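Side-chain contact in DUAL specificity protein phosphatase 14 (Homo sapiens, PDB 2WGP), which removes phosphate from tyrosine, serine and threonine residues of proteins, inactivating ERK, JNK and p38 MAP kinases and damping T-cell receptor signalling: residues A123-F128 with N138-R143. Residues are numbered along the deposited sequence; the frame is centred on the assembly and turned at random.
Sequences AYLMKF and NWVKAR
L125 lays both of its methyl groups over one face of the W139 indole, and this apolar pairing carries most of the contact. CD2 of L125 makes a CH-pi interaction with the six-membered ring, 3.7 Å from its centroid and only 8° off the normal, while L125 CD1 sits 3.6 Å from W139 CG, over the CG-CD2 bond of the indole. The same CD1 also meets V140 CG2 at 3.7 Å, so this one methyl touches both W139 and its neighbour V140. W139 has CG anti to its backbone N (chi1 -174°), which places the indole across the end of L125. Polar bonds hold W139 from elsewhere: its NE1 hydrogen-bonds to the carbonyl of I29, probably helping to fix the ring's rotation, and, within its own helix, R143 NH1 donates to W139 O at 3.1 Å, a bent bond (143°) that leaves W139 CD1 over the rim of the guanidinium face. An alanine in place of W139 would probably leave both L125 methyls without their aromatic floor and the I29 carbonyl without its indole donor. The arrangement is helix-to-helix packing in the dual-specificity phosphatase catalytic domain: helix 116-129, which follows the loop bearing the nucleophile C110, rests against helix 133-143 after a short turn.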
# COMPACT_ATOMS: atom_id res chain seq x y z
N ALA A 123 17.89 21.50 7.04
CA ALA A 123 17.30 21.50 8.37
C ALA A 123 18.11 22.43 9.31
O ALA A 123 17.53 23.22 10.07
CB ALA A 123 17.22 20.07 8.93
N TYR A 124 19.43 22.35 9.23
CA TYR A 124 20.34 23.22 10.00
C TYR A 124 20.12 24.71 9.72
O TYR A 124 20.02 25.52 10.65
CB TYR A 124 21.82 22.84 9.73
CG TYR A 124 22.78 23.88 10.23
CD1 TYR A 124 23.10 23.98 11.59
CD2 TYR A 124 23.34 24.82 9.35
CE1 TYR A 124 23.96 24.95 12.06
CE2 TYR A 124 24.19 25.83 9.82
CZ TYR A 124 24.50 25.88 11.17
OH TYR A 124 25.36 26.84 11.62
N LEU A 125 20.05 25.07 8.45
CA LEU A 125 19.79 26.46 8.04
C LEU A 125 18.47 27.01 8.60
O LEU A 125 18.42 28.15 9.06
CB LEU A 125 19.80 26.58 6.51
CG LEU A 125 21.14 26.43 5.77
CD1 LEU A 125 20.90 26.55 4.25
CD2 LEU A 125 22.18 27.46 6.25
N MET A 126 17.41 26.21 8.59
CA MET A 126 16.16 26.62 9.19
C MET A 126 16.28 26.84 10.70
O MET A 126 15.80 27.86 11.22
CB MET A 126 15.05 25.60 8.93
CG MET A 126 14.55 25.58 7.47
SD MET A 126 13.00 24.71 7.31
CE MET A 126 13.55 22.99 7.50
N LYS A 127 16.92 25.90 11.39
CA LYS A 127 17.00 25.95 12.84
C LYS A 127 17.93 27.05 13.34
O LYS A 127 17.59 27.74 14.30
CB LYS A 127 17.43 24.61 13.43
CG LYS A 127 17.34 24.60 14.99
CD LYS A 127 17.73 23.27 15.59
CE LYS A 127 17.59 23.33 17.11
NZ LYS A 127 17.63 21.98 17.71
N PHE A 128 19.09 27.21 12.72
CA PHE A 128 20.10 28.13 13.25
C PHE A 128 20.34 29.41 12.44
O PHE A 128 21.02 30.31 12.93
CB PHE A 128 21.41 27.38 13.49
CG PHE A 128 21.37 26.50 14.69
CD1 PHE A 128 21.42 27.05 15.97
CD2 PHE A 128 21.27 25.12 14.54
CE1 PHE A 128 21.37 26.24 17.08
CE2 PHE A 128 21.23 24.31 15.64
CZ PHE A 128 21.28 24.87 16.92
N ASN A 138 16.76 27.13 -1.53
CA ASN A 138 17.38 28.03 -2.52
C ASN A 138 18.83 28.34 -2.16
O ASN A 138 19.68 28.39 -3.04
CB ASN A 138 16.60 29.33 -2.65
CG ASN A 138 15.22 29.15 -3.24
OD1 ASN A 138 14.94 28.19 -3.96
ND2 ASN A 138 14.34 30.08 -2.93
N TRP A 139 19.10 28.52 -0.87
CA TRP A 139 20.47 28.75 -0.34
C TRP A 139 21.42 27.60 -0.77
O TRP A 139 22.45 27.82 -1.43
CB TRP A 139 20.37 28.85 1.19
CG TRP A 139 21.60 29.21 1.96
CD1 TRP A 139 22.88 28.86 1.69
CD2 TRP A 139 21.63 29.92 3.20
NE1 TRP A 139 23.72 29.35 2.65
CE2 TRP A 139 22.98 30.02 3.58
CE3 TRP A 139 20.65 30.53 4.00
CZ2 TRP A 139 23.38 30.69 4.74
CZ3 TRP A 139 21.05 31.19 5.15
CH2 TRP A 139 22.40 31.25 5.51
N VAL A 140 21.06 26.38 -0.41
CA VAL A 140 21.90 25.22 -0.74
C VAL A 140 21.96 24.98 -2.25
O VAL A 140 23.02 24.72 -2.80
CB VAL A 140 21.41 23.95 -0.04
CG1 VAL A 140 22.36 22.77 -0.38
CG2 VAL A 140 21.32 24.14 1.48
N LYS A 141 20.82 25.11 -2.91
CA LYS A 141 20.73 24.95 -4.37
C LYS A 141 21.59 26.00 -5.13
O LYS A 141 22.16 25.68 -6.17
CB LYS A 141 19.23 24.96 -4.77
CG LYS A 141 18.88 24.69 -6.22
CD LYS A 141 18.66 23.23 -6.55
CE LYS A 141 18.00 23.09 -7.91
NZ LYS A 141 18.44 21.91 -8.66
N ALA A 142 21.71 27.22 -4.61
CA ALA A 142 22.59 28.21 -5.23
C ALA A 142 24.04 27.76 -5.23
O ALA A 142 24.78 28.05 -6.18
CB ALA A 142 22.46 29.59 -4.54
N ARG A 143 24.45 27.03 -4.19
CA ARG A 143 25.83 26.59 -4.05
C ARG A 143 26.09 25.23 -4.68
O ARG A 143 27.18 24.99 -5.18
CB ARG A 143 26.29 26.59 -2.60
CG ARG A 143 26.64 28.00 -2.09
CD ARG A 143 25.65 28.37 -1.09
NE ARG A 143 25.90 29.66 -0.44
CZ ARG A 143 25.03 30.65 -0.43
NH1 ARG A 143 23.86 30.54 -1.07
NH2 ARG A 143 25.33 31.78 0.21